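PDB 6MLT: hemolysin-related protein from Vibrio cholerae serotype O1, which serves as a secreted protein of the biofilm matrix, binds metal ions, and probably attaches biofilms to surfaces with the help of a carbohydrate-binding lectin domain. Local coordinates for residues A[14-19]-A[527-532]; A[30-35]-A[515-520]; A[55-60]-A[552-557]; A[101-106]-A[581-586]; A[497-502]-A[535-540]. All blocks are in the same frame, centred on the assembly; numbering follows the deposited sequence.

In the fold
The five contacts all belong to the beta-propeller, mostly round the blade that strands 525-527, 536-541 and 553-559 form with the N-terminal strand 13-19. Contacts 1, 3 and 5 share this sheet. Contact 1 is a partly buried salt bridge across its end, whereas contacts 3 and 5 are buried and apolar, packing it against strand 56-63 and strand 498-502 of two other sheets. Contact 2, where two loops meet round a methionine, touches contacts 3 and 5. Contact 4 lies apart, its centre about 19 to 24 Å from the other centres, and is a small buried contact beside a sodium loop. Calcium is bound at contact 3.

Contact 1 (A[14-19]-A[527-532]); sequences KLKWSW and ADLEGN
A salt bridge joins Lys16, on the N-terminal strand 13-19, to Glu530 in the loop between strands 525-527 and 536-541, at one end of a four-stranded propeller blade. The two side chains come from opposite directions. Lys16 has CG anti to its backbone N (chi1 -179°) and runs fully extended beyond it, which lets a strand and a loop whose nearest CA atoms, those of Lys16 and Leu529, are 11.7 Å apart be bridged. Glu530 bends at chi2 (78°) and turns its carboxylate to the ammonium: Lys16 NZ lies 2.6 Å from Glu530 OE2, on the syn lone pair, and 3.3 Å from Glu530 OE1. Ser536 OG is a second hydrogen-bonding partner of Lys16 NZ, so the charge is fixed from more than one side. Leu529 CD1 comes within 4.2 Å of Lys16 NZ, an apolar neighbour to the ammonium. The loop is shaped by an Asx motif in which Gly531 N donates to Asp528 OD1 over 2.9 Å, approaching from well above the carboxylate plane. On the strand a classic beta bulge sets Lys16 and Trp17 together opposite Val556. Leu529 also rests on Val54, a ligand of calcium, and on Ile57 of strand 56-63, while strand 13-19 pairs with 553-559 and completes the blade built from the C-terminal strands, the Velcro closure familiar from beta-propellers.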
# COMPACT_ATOMS: atom_id res chain seq x y z
N LYS A 14 -12.51 25.11 -0.92
CA LYS A 14 -12.14 26.51 -1.09
C LYS A 14 -10.63 26.58 -1.22
O LYS A 14 -9.91 25.72 -0.70
CB LYS A 14 -12.63 27.38 0.07
CG LYS A 14 -11.92 27.13 1.40
CD LYS A 14 -12.50 27.98 2.52
CE LYS A 14 -11.77 27.76 3.83
NZ LYS A 14 -12.42 28.48 4.96
N LEU A 15 -10.16 27.61 -1.92
CA LEU A 15 -8.73 27.74 -2.16
C LEU A 15 -8.01 28.10 -0.87
O LEU A 15 -8.41 29.02 -0.15
CB LEU A 15 -8.46 28.81 -3.22
CG LEU A 15 -7.02 28.89 -3.72
CD1 LEU A 15 -6.72 27.73 -4.66
CD2 LEU A 15 -6.75 30.23 -4.41
N LYS A 16 -6.95 27.35 -0.57
CA LYS A 16 -6.07 27.67 0.55
C LYS A 16 -4.97 28.64 0.12
O LYS A 16 -4.80 29.69 0.75
CB LYS A 16 -5.46 26.39 1.11
CG LYS A 16 -4.54 26.59 2.30
CD LYS A 16 -4.09 25.24 2.84
CE LYS A 16 -3.20 25.38 4.06
NZ LYS A 16 -3.03 24.06 4.74
N TRP A 17 -4.22 28.29 -0.92
CA TRP A 17 -3.33 29.24 -1.57
C TRP A 17 -3.03 28.73 -2.98
O TRP A 17 -3.33 27.59 -3.32
CB TRP A 17 -2.02 29.46 -0.79
CG TRP A 17 -1.18 28.23 -0.44
CD1 TRP A 17 -1.07 27.64 0.78
CD2 TRP A 17 -0.29 27.49 -1.32
NE1 TRP A 17 -0.19 26.59 0.73
CE2 TRP A 17 0.30 26.47 -0.55
CE3 TRP A 17 0.04 27.60 -2.67
CZ2 TRP A 17 1.22 25.56 -1.08
CZ3 TRP A 17 0.95 26.69 -3.20
CH2 TRP A 17 1.52 25.68 -2.41
N SER A 18 -2.43 29.61 -3.79
CA SER A 18 -1.97 29.24 -5.11
C SER A 18 -0.64 29.91 -5.39
O SER A 18 -0.33 30.96 -4.81
CB SER A 18 -2.99 29.61 -6.20
OG SER A 18 -3.11 31.01 -6.33
N TRP A 19 0.14 29.29 -6.25
CA TRP A 19 1.39 29.84 -6.75
C TRP A 19 1.32 29.84 -8.27
O TRP A 19 0.98 28.82 -8.88
CB TRP A 19 2.60 29.01 -6.27
CG TRP A 19 3.91 29.49 -6.79
CD1 TRP A 19 4.81 30.30 -6.14
CD2 TRP A 19 4.49 29.21 -8.07
NE1 TRP A 19 5.89 30.53 -6.94
CE2 TRP A 19 5.72 29.87 -8.13
CE3 TRP A 19 4.07 28.45 -9.17
CZ2 TRP A 19 6.55 29.81 -9.25
CZ3 TRP A 19 4.89 28.39 -10.28
CH2 TRP A 19 6.12 29.07 -10.31
N ALA A 527 -2.49 15.81 1.47
CA ALA A 527 -1.56 15.67 2.58
C ALA A 527 -1.95 16.63 3.69
O ALA A 527 -2.42 17.75 3.43
CB ALA A 527 -0.12 15.94 2.14
N ASP A 528 -1.75 16.18 4.93
CA ASP A 528 -2.00 16.98 6.12
C ASP A 528 -0.73 17.76 6.42
O ASP A 528 0.18 17.27 7.09
CB ASP A 528 -2.41 16.10 7.29
CG ASP A 528 -2.74 16.89 8.55
OD1 ASP A 528 -2.59 18.13 8.52
OD2 ASP A 528 -3.15 16.27 9.55
N LEU A 529 -0.67 18.99 5.90
CA LEU A 529 0.57 19.76 5.99
C LEU A 529 0.87 20.18 7.42
O LEU A 529 2.01 20.07 7.87
CB LEU A 529 0.48 20.98 5.07
CG LEU A 529 0.11 20.70 3.61
CD1 LEU A 529 0.03 22.00 2.81
CD2 LEU A 529 1.09 19.74 2.96
N GLU A 530 -0.14 20.66 8.15
CA GLU A 530 0.09 21.17 9.50
C GLU A 530 0.10 20.08 10.56
O GLU A 530 0.64 20.30 11.65
CB GLU A 530 -0.98 22.20 9.87
CG GLU A 530 -0.95 23.47 9.03
CD GLU A 530 -1.59 23.29 7.66
OE1 GLU A 530 -2.26 22.25 7.43
OE2 GLU A 530 -1.42 24.19 6.80
N GLY A 531 -0.48 18.92 10.28
CA GLY A 531 -0.52 17.86 11.26
C GLY A 531 -1.63 17.98 12.28
O GLY A 531 -1.58 17.31 13.31
N ASN A 532 -2.65 18.81 12.01
CA ASN A 532 -3.78 18.98 12.91
C ASN A 532 -5.04 18.30 12.39
O ASN A 532 -6.15 18.70 12.76
CB ASN A 532 -4.02 20.46 13.17
CG ASN A 532 -2.96 21.07 14.07
OD1 ASN A 532 -2.62 20.50 15.11
ND2 ASN A 532 -2.43 22.21 13.67

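Contact 2 (A[30-35]-A[515-520]); sequences QVMAAP and NSSGTL
Met32 pushes its thioether into the turn at 517-519 and lays its methyl against Leu520. Its CG stands opposite the backbone N (chi1 -164°) and the chain runs on roughly extended to the sulfur before folding at chi3 (54°), which brings CE round to the leucine. Met32 CE is 3.7 Å from Leu520 CD1, and Met32 CG lies 3.8 Å from Leu520 CG, the two side chains crossing at about a right angle. The sulfur meets polar atoms instead: Met32 SD is 3.4 Å from Thr519 N and 3.6 Å from Ser517 OG. That amide is already engaged, since Thr519 N donates to Ser517 OG over 2.8 Å in an ST turn, and Glu522 OE2 is a further partner of the same hydroxyl. The turn lies on the linker from strand 509-514, at the edge of one propeller blade, to strand 525-527, which opens the next; segment 30-35 links strands 28-30 and 36-38 of a third sheet. Ser517 swings its hydroxyl to the far side from its own N (chi1 179°), which lets OG meet both the Thr519 amide and the methionine. Tyr67, Tyr544 and Phe62 also pack on Met32, and Asn542 binds both Val31 O and Gly518 N.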
# COMPACT_ATOMS: atom_id res chain seq x y z
N GLN A 30 4.78 26.90 -15.46
CA GLN A 30 3.90 25.78 -15.80
C GLN A 30 4.35 24.55 -15.04
O GLN A 30 5.56 24.34 -14.85
CB GLN A 30 3.95 25.49 -17.31
CG GLN A 30 3.75 26.70 -18.22
CD GLN A 30 2.29 27.14 -18.28
OE1 GLN A 30 1.40 26.33 -18.49
NE2 GLN A 30 2.06 28.43 -18.10
N VAL A 31 3.40 23.72 -14.62
CA VAL A 31 3.73 22.49 -13.89
C VAL A 31 2.90 21.35 -14.45
O VAL A 31 1.69 21.49 -14.65
CB VAL A 31 3.50 22.65 -12.37
CG1 VAL A 31 4.01 21.44 -11.63
CG2 VAL A 31 4.20 23.91 -11.86
N MET A 32 3.55 20.21 -14.70
CA MET A 32 2.86 19.05 -15.25
C MET A 32 3.43 17.74 -14.70
O MET A 32 3.35 16.70 -15.37
CB MET A 32 2.92 19.08 -16.80
CG MET A 32 1.91 18.15 -17.49
SD MET A 32 1.43 18.74 -19.14
CE MET A 32 3.04 18.93 -19.93
N ALA A 33 3.99 17.77 -13.50
CA ALA A 33 4.45 16.58 -12.80
C ALA A 33 3.89 16.60 -11.39
O ALA A 33 3.67 17.66 -10.80
CB ALA A 33 5.98 16.49 -12.76
N ALA A 34 3.65 15.41 -10.85
CA ALA A 34 2.95 15.29 -9.58
C ALA A 34 3.73 16.00 -8.48
O ALA A 34 4.97 15.94 -8.46
CB ALA A 34 2.73 13.82 -9.22
N PRO A 35 3.06 16.67 -7.55
CA PRO A 35 3.77 17.36 -6.47
C PRO A 35 4.27 16.38 -5.42
O PRO A 35 3.73 15.29 -5.23
CB PRO A 35 2.70 18.29 -5.89
CG PRO A 35 1.42 17.53 -6.12
CD PRO A 35 1.60 16.75 -7.39
N ASN A 515 -9.19 23.14 -13.30
CA ASN A 515 -7.74 22.96 -13.22
C ASN A 515 -7.29 22.33 -14.53
O ASN A 515 -7.71 21.21 -14.85
CB ASN A 515 -7.37 22.07 -12.03
CG ASN A 515 -5.88 22.08 -11.73
OD1 ASN A 515 -5.34 23.07 -11.22
ND2 ASN A 515 -5.21 20.98 -12.02
N SER A 516 -6.46 23.04 -15.30
CA SER A 516 -6.12 22.62 -16.65
C SER A 516 -4.74 21.99 -16.72
O SER A 516 -3.85 22.28 -15.91
CB SER A 516 -6.18 23.80 -17.63
OG SER A 516 -5.32 24.86 -17.24
N SER A 517 -4.57 21.12 -17.72
CA SER A 517 -3.28 20.51 -18.00
C SER A 517 -3.29 19.88 -19.39
O SER A 517 -4.30 19.31 -19.81
CB SER A 517 -2.93 19.44 -16.95
OG SER A 517 -1.68 18.84 -17.26
N GLY A 518 -2.16 19.99 -20.09
CA GLY A 518 -1.94 19.15 -21.26
C GLY A 518 -1.96 17.68 -20.91
O GLY A 518 -2.27 16.85 -21.78
N THR A 519 -1.68 17.35 -19.65
CA THR A 519 -1.64 16.03 -19.03
C THR A 519 -0.44 15.22 -19.50
O THR A 519 -0.14 15.11 -20.69
CB THR A 519 -2.93 15.22 -19.25
OG1 THR A 519 -3.04 14.81 -20.62
CG2 THR A 519 -4.16 16.03 -18.84
N LEU A 520 0.28 14.69 -18.51
CA LEU A 520 1.26 13.65 -18.71
C LEU A 520 0.82 12.50 -17.83
O LEU A 520 -0.13 11.78 -18.17
CB LEU A 520 2.67 14.17 -18.41
CG LEU A 520 3.24 15.17 -19.41
CD1 LEU A 520 4.52 15.77 -18.83
CD2 LEU A 520 3.51 14.49 -20.74

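Contact 3 (A[55-60]-A[552-557]); sequences ADIIVV and HGVFVY. With CA (calcium ion), chain C.
Val554 meets Val59 and Ile57 through methyl groups alone. The closest approach is Val59 CG1 to Val554 CG2 at 3.8 Å, and Val59 CG2 stands 4.0 Å from the same methyl, so Val554 CG2 presses against both branches of its partner. Its other branch turns to Ile57, with Val554 CG1 4.4 Å from Ile57 CG2. This sharing follows from the rotamer of Val554: with CG1 anti to the backbone N (chi1 -180°) and CG2 anti to the carbonyl carbon, each branch faces a different residue of strand 56-63. Around this core Trp17 and Ile538 pack on Ile57, and Val31 adds to Val59. Next to Ile57 in the chain, Asp56 turns away from Val554 and binds metal. Its carboxylate chelates calcium, with Asp56 OD1 at 2.4 Å and Asp56 OD2 at 2.5 Å from the ion; two waters, Asn41, Asp43 and the carbonyl of Val54 complete the shell. Backbone amides of Gly78 and Leu40 donate to the same two oxygens and help orient them. Strands 56-63 and 553-559 belong to separate antiparallel sheets whose faces meet here, as neighbouring blades of a beta-propeller do, with a calcium loop leading into one of them.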
# COMPACT_ATOMS: atom_id res chain seq x y z
N ALA A 55 4.47 20.93 6.44
CA ALA A 55 5.06 20.29 5.27
C ALA A 55 4.91 21.17 4.04
O ALA A 55 3.94 21.93 3.90
CB ALA A 55 4.43 18.93 5.02
N ASP A 56 5.87 21.06 3.14
CA ASP A 56 6.01 21.94 1.99
C ASP A 56 5.87 21.15 0.69
O ASP A 56 5.81 19.91 0.70
CB ASP A 56 7.35 22.65 2.06
CG ASP A 56 7.51 23.37 3.37
OD1 ASP A 56 6.66 24.24 3.65
OD2 ASP A 56 8.43 23.03 4.15
N ILE A 57 5.80 21.88 -0.42
CA ILE A 57 5.54 21.29 -1.73
C ILE A 57 6.76 21.52 -2.62
O ILE A 57 7.30 22.63 -2.66
CB ILE A 57 4.26 21.89 -2.36
CG1 ILE A 57 3.01 21.34 -1.67
CG2 ILE A 57 4.19 21.56 -3.85
CD1 ILE A 57 2.69 21.94 -0.34
N ILE A 58 7.17 20.48 -3.32
CA ILE A 58 8.23 20.56 -4.32
C ILE A 58 7.63 20.27 -5.69
O ILE A 58 6.96 19.24 -5.88
CB ILE A 58 9.38 19.57 -4.02
CG1 ILE A 58 10.08 19.95 -2.72
CG2 ILE A 58 10.39 19.57 -5.19
CD1 ILE A 58 10.97 18.85 -2.17
N VAL A 59 7.90 21.15 -6.65
CA VAL A 59 7.45 21.01 -8.03
C VAL A 59 8.60 21.40 -8.95
O VAL A 59 9.59 22.00 -8.53
CB VAL A 59 6.20 21.85 -8.33
CG1 VAL A 59 5.02 21.36 -7.51
CG2 VAL A 59 6.46 23.32 -8.06
N VAL A 60 8.45 21.06 -10.22
CA VAL A 60 9.37 21.46 -11.28
C VAL A 60 8.58 22.30 -12.27
O VAL A 60 7.56 21.85 -12.80
CB VAL A 60 10.01 20.24 -11.97
CG1 VAL A 60 11.06 20.70 -12.98
CG2 VAL A 60 10.62 19.28 -10.93
N HIS A 552 -2.34 28.01 -14.33
CA HIS A 552 -1.00 27.46 -14.32
C HIS A 552 -0.38 27.64 -12.94
O HIS A 552 -0.62 28.65 -12.28
CB HIS A 552 -0.10 28.11 -15.39
CG HIS A 552 0.09 29.58 -15.21
ND1 HIS A 552 -0.69 30.52 -15.85
CD2 HIS A 552 0.99 30.29 -14.48
CE1 HIS A 552 -0.28 31.73 -15.53
NE2 HIS A 552 0.74 31.62 -14.69
N GLY A 553 0.41 26.66 -12.52
CA GLY A 553 1.17 26.72 -11.28
C GLY A 553 0.76 25.61 -10.33
O GLY A 553 0.62 24.45 -10.74
N VAL A 554 0.56 25.98 -9.07
CA VAL A 554 0.21 25.04 -8.01
C VAL A 554 -0.97 25.62 -7.25
O VAL A 554 -0.93 26.78 -6.83
CB VAL A 554 1.40 24.78 -7.05
CG1 VAL A 554 1.00 23.79 -5.96
CG2 VAL A 554 2.60 24.26 -7.83
N PHE A 555 -2.00 24.80 -7.05
CA PHE A 555 -3.23 25.24 -6.41
C PHE A 555 -3.55 24.28 -5.28
O PHE A 555 -3.57 23.06 -5.48
CB PHE A 555 -4.37 25.32 -7.44
CG PHE A 555 -4.15 26.41 -8.45
CD1 PHE A 555 -3.21 26.27 -9.45
CD2 PHE A 555 -4.84 27.61 -8.35
CE1 PHE A 555 -2.98 27.29 -10.36
CE2 PHE A 555 -4.61 28.63 -9.25
CZ PHE A 555 -3.68 28.47 -10.25
N VAL A 556 -3.76 24.83 -4.09
CA VAL A 556 -3.97 24.06 -2.88
C VAL A 556 -5.33 24.44 -2.31
O VAL A 556 -5.61 25.62 -2.12
CB VAL A 556 -2.85 24.30 -1.86
CG1 VAL A 556 -3.09 23.52 -0.57
CG2 VAL A 556 -1.50 23.92 -2.47
N TYR A 557 -6.14 23.42 -2.03
CA TYR A 557 -7.50 23.60 -1.55
C TYR A 557 -7.66 22.96 -0.18
O TYR A 557 -6.86 22.11 0.22
CB TYR A 557 -8.50 22.99 -2.53
CG TYR A 557 -8.47 23.65 -3.89
CD1 TYR A 557 -7.54 23.27 -4.86
CD2 TYR A 557 -9.34 24.69 -4.19
CE1 TYR A 557 -7.51 23.89 -6.10
CE2 TYR A 557 -9.31 25.31 -5.42
CZ TYR A 557 -8.40 24.91 -6.37
OH TYR A 557 -8.38 25.55 -7.59
CA CA C . 7.37 24.31 5.99
O HOH W 1 6.13 26.28 5.70
O HOH W 2 8.83 22.64 7.20

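Contact 4 (A[101-106]-A[581-586]); sequences AAADLD and SDINAN. With NA (sodium ion), chain D.
Ile583 sets the end of its side chain against Ala103, the last residue of strand 101-103. Ile583 CD1 lies 4.0 Å from Ala103 CB and a looser 4.5 Å from Ala102 O. The isoleucine leaves the backbone with CG1 anti to N (chi1 -167°) and then bends at chi2 (72°), which swings CD1 over to the alanine although CB does not point there. Ile572 and Asn574 also pack on Ile583, and Leu151 of strand 150-152 on Ala103, so this corner is buried. Beyond Ala103 the chain enters a metal loop of the Asp-rich kind found in FG-GAP-like repeats of beta-propellers, placed between the first two strands of its sheet. Asp104 OD1 is 2.4 Å and Asp106 OD1 2.3 Å from a sodium ion, and Asp108, the carbonyl of Leu110 and Glu112 complete the site. The second oxygens have their own partners, Asp104 OD2 accepting from Gly109 N and Asp106 OD2 pairing with Lys133. The other end of segment 581-586 is looser in its side chains: Ala585 is exposed to solvent, Asn584 and Asn586 partly so, and the side chain of Asn586 stays clear of segment 101-106. Yet just beyond it a backbone hydrogen bond of Asp104 with Gly587 ties the loop to the strand end.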
# COMPACT_ATOMS: atom_id res chain seq x y z
N ALA A 101 12.19 12.85 -6.02
CA ALA A 101 11.94 12.07 -4.82
C ALA A 101 12.73 12.68 -3.67
O ALA A 101 13.82 13.23 -3.88
CB ALA A 101 12.33 10.61 -4.99
N ALA A 102 12.21 12.56 -2.45
CA ALA A 102 12.84 13.22 -1.32
C ALA A 102 12.79 12.33 -0.09
O ALA A 102 11.83 11.58 0.12
CB ALA A 102 12.19 14.57 -1.02
N ALA A 103 13.81 12.46 0.74
CA ALA A 103 13.89 11.75 2.01
C ALA A 103 15.14 12.22 2.73
O ALA A 103 16.04 12.81 2.12
CB ALA A 103 13.93 10.23 1.83
N ASP A 104 15.20 11.95 4.03
CA ASP A 104 16.41 12.16 4.81
C ASP A 104 17.32 10.97 4.56
O ASP A 104 17.18 9.91 5.18
CB ASP A 104 16.09 12.32 6.29
CG ASP A 104 17.32 12.60 7.15
OD1 ASP A 104 18.46 12.63 6.61
OD2 ASP A 104 17.15 12.79 8.37
N LEU A 105 18.25 11.12 3.62
CA LEU A 105 19.02 9.99 3.13
C LEU A 105 20.22 9.68 4.01
O LEU A 105 20.64 8.51 4.09
CB LEU A 105 19.49 10.27 1.70
CG LEU A 105 18.38 10.42 0.66
CD1 LEU A 105 18.96 10.85 -0.69
CD2 LEU A 105 17.61 9.13 0.51
N ASP A 106 20.80 10.68 4.68
CA ASP A 106 21.99 10.47 5.50
C ASP A 106 21.70 10.52 6.99
O ASP A 106 22.64 10.38 7.78
CB ASP A 106 23.07 11.50 5.14
CG ASP A 106 22.64 12.94 5.39
OD1 ASP A 106 21.47 13.18 5.76
OD2 ASP A 106 23.48 13.84 5.20
N SER A 581 4.85 2.80 3.27
CA SER A 581 5.72 1.88 3.99
C SER A 581 7.20 2.22 3.88
O SER A 581 7.99 1.75 4.70
CB SER A 581 5.49 0.46 3.51
OG SER A 581 4.13 0.12 3.69
N ASP A 582 7.60 3.02 2.88
CA ASP A 582 9.00 3.33 2.66
C ASP A 582 9.39 4.70 3.19
O ASP A 582 10.47 5.20 2.84
CB ASP A 582 9.33 3.24 1.17
CG ASP A 582 9.78 1.85 0.76
OD1 ASP A 582 10.49 1.20 1.56
OD2 ASP A 582 9.44 1.41 -0.36
N ILE A 583 8.57 5.32 4.02
CA ILE A 583 8.89 6.65 4.54
C ILE A 583 8.25 6.81 5.91
O ILE A 583 7.10 6.40 6.13
CB ILE A 583 8.45 7.75 3.55
CG1 ILE A 583 9.05 9.10 3.93
CG2 ILE A 583 6.92 7.85 3.47
CD1 ILE A 583 10.53 9.20 3.66
N ASN A 584 9.00 7.39 6.83
CA ASN A 584 8.47 7.81 8.12
C ASN A 584 8.04 9.28 8.04
O ASN A 584 8.39 10.01 7.11
CB ASN A 584 9.52 7.62 9.21
CG ASN A 584 9.96 6.17 9.36
OD1 ASN A 584 9.14 5.25 9.31
ND2 ASN A 584 11.25 5.95 9.55
N ALA A 585 7.26 9.70 9.03
CA ALA A 585 6.70 11.06 9.01
C ALA A 585 7.81 12.11 9.00
O ALA A 585 7.67 13.15 8.35
CB ALA A 585 5.77 11.26 10.20
N ASN A 586 8.91 11.85 9.70
CA ASN A 586 10.02 12.78 9.77
C ASN A 586 10.94 12.70 8.55
O ASN A 586 11.97 13.39 8.52
CB ASN A 586 10.84 12.54 11.04
CG ASN A 586 11.46 11.16 11.10
OD1 ASN A 586 11.41 10.40 10.13
ND2 ASN A 586 12.04 10.82 12.24
NA NA D . 19.53 14.42 5.45

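Contact 5 (A[497-502]-A[535-540]); sequences LRMRIL and ASLIMV
Met499 meets Met539 at about a right angle and Leu537 tip to tip, so one side chain serves two partners on the facing strand. Against Met539 it uses its base: Met499 CG lies 3.7 Å from Met539 CE, and Met499 CB 3.7 Å from Met539 SD. Its far end goes to the leucine, where Met499 CE reaches 4.0 Å from Leu537 CD2 and 4.1 Å from Leu537 CD1, resting between the two branches. The turn that divides the work is at chi2 of Met499 (-83°), after a first torsion that carries CG away from the backbone N. Met539 instead has CG between N and the carbonyl carbon (chi1 65°), and its chain folds at the last torsion to lay CE across the base of Met499. Strand 498-502 belongs to the sheet formed with strands 478-481, 490-494 and 509-514, and strand 536-541 to the next one along the chain, so these residues fill the layer between two consecutive blades of the beta-propeller. Leu492 packs on both Met499 and Leu537, Ile513 joins at Leu537, and Asn515 and Tyr557 also touch Met539. On the opposite face of strand 498-502 the chemistry is polar. Arg498 NH2 sits 3.4 Å above the guanidinium plane of Arg500, over its centre; Asp495 forms a salt bridge with Arg498, while Arg500 NH2 bonds to Asn468 and the carbonyl of Ala467.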
# COMPACT_ATOMS: atom_id res chain seq x y z
N LEU A 497 -9.30 19.82 -18.31
CA LEU A 497 -9.86 21.06 -17.78
C LEU A 497 -10.32 20.99 -16.33
O LEU A 497 -10.59 22.05 -15.75
CB LEU A 497 -11.06 21.51 -18.63
CG LEU A 497 -10.76 21.84 -20.09
CD1 LEU A 497 -12.04 22.02 -20.88
CD2 LEU A 497 -9.89 23.09 -20.18
N ARG A 498 -10.42 19.81 -15.73
CA ARG A 498 -11.05 19.66 -14.43
C ARG A 498 -10.30 18.62 -13.60
O ARG A 498 -9.87 17.59 -14.13
CB ARG A 498 -12.52 19.20 -14.54
CG ARG A 498 -13.29 19.78 -15.70
CD ARG A 498 -14.52 18.94 -15.99
NE ARG A 498 -14.19 17.70 -16.69
CZ ARG A 498 -15.07 16.75 -16.99
NH1 ARG A 498 -16.35 16.89 -16.65
NH2 ARG A 498 -14.69 15.66 -17.64
N MET A 499 -10.16 18.91 -12.32
CA MET A 499 -9.87 17.90 -11.31
C MET A 499 -11.19 17.50 -10.67
O MET A 499 -12.05 18.35 -10.43
CB MET A 499 -8.89 18.44 -10.26
CG MET A 499 -8.56 17.47 -9.13
SD MET A 499 -9.80 17.48 -7.80
CE MET A 499 -9.28 16.04 -6.87
N ARG A 500 -11.38 16.20 -10.45
CA ARG A 500 -12.63 15.71 -9.88
C ARG A 500 -12.37 14.67 -8.81
O ARG A 500 -11.33 14.00 -8.80
CB ARG A 500 -13.55 15.14 -10.97
CG ARG A 500 -14.07 16.19 -11.94
CD ARG A 500 -14.98 15.58 -12.99
NE ARG A 500 -14.27 14.66 -13.86
CZ ARG A 500 -14.85 13.81 -14.70
NH1 ARG A 500 -16.18 13.76 -14.78
NH2 ARG A 500 -14.11 13.00 -15.45
N ILE A 501 -13.33 14.55 -7.91
CA ILE A 501 -13.36 13.52 -6.88
C ILE A 501 -14.50 12.57 -7.21
O ILE A 501 -15.64 13.00 -7.40
CB ILE A 501 -13.54 14.13 -5.48
CG1 ILE A 501 -12.43 15.14 -5.19
CG2 ILE A 501 -13.57 13.02 -4.40
CD1 ILE A 501 -12.70 16.00 -3.97
N LEU A 502 -14.18 11.28 -7.28
CA LEU A 502 -15.15 10.25 -7.65
C LEU A 502 -15.39 9.30 -6.48
O LEU A 502 -14.46 8.92 -5.76
CB LEU A 502 -14.66 9.45 -8.86
CG LEU A 502 -14.22 10.26 -10.08
CD1 LEU A 502 -13.81 9.33 -11.21
CD2 LEU A 502 -15.34 11.20 -10.55
N ALA A 535 -6.58 18.10 6.24
CA ALA A 535 -5.63 17.97 5.14
C ALA A 535 -5.82 19.06 4.07
O ALA A 535 -6.79 19.83 4.07
CB ALA A 535 -5.76 16.60 4.49
N SER A 536 -4.85 19.10 3.15
CA SER A 536 -4.86 19.99 2.00
C SER A 536 -4.85 19.15 0.73
O SER A 536 -4.26 18.06 0.68
CB SER A 536 -3.64 20.90 1.99
OG SER A 536 -3.53 21.65 3.19
N LEU A 537 -5.53 19.66 -0.30
CA LEU A 537 -5.59 19.04 -1.62
C LEU A 537 -4.72 19.85 -2.58
O LEU A 537 -5.01 21.02 -2.85
CB LEU A 537 -7.02 18.99 -2.13
CG LEU A 537 -7.23 18.69 -3.62
CD1 LEU A 537 -6.65 17.34 -3.99
CD2 LEU A 537 -8.71 18.77 -3.98
N ILE A 538 -3.66 19.22 -3.10
CA ILE A 538 -2.62 19.89 -3.88
C ILE A 538 -2.70 19.40 -5.32
O ILE A 538 -2.68 18.18 -5.56
CB ILE A 538 -1.23 19.62 -3.30
CG1 ILE A 538 -1.16 20.06 -1.83
CG2 ILE A 538 -0.15 20.35 -4.13
CD1 ILE A 538 -0.43 19.08 -0.94
N MET A 539 -2.72 20.33 -6.28
CA MET A 539 -2.73 19.95 -7.69
C MET A 539 -1.91 20.94 -8.50
O MET A 539 -1.76 22.11 -8.13
CB MET A 539 -4.17 19.87 -8.24
CG MET A 539 -4.92 21.18 -8.26
SD MET A 539 -6.68 20.95 -8.61
CE MET A 539 -7.22 20.20 -7.08
N VAL A 540 -1.39 20.46 -9.62
CA VAL A 540 -0.56 21.27 -10.50
C VAL A 540 -1.34 21.58 -11.78
O VAL A 540 -2.25 20.84 -12.16
CB VAL A 540 0.78 20.56 -10.81
CG1 VAL A 540 1.48 20.21 -9.50
CG2 VAL A 540 0.55 19.30 -11.64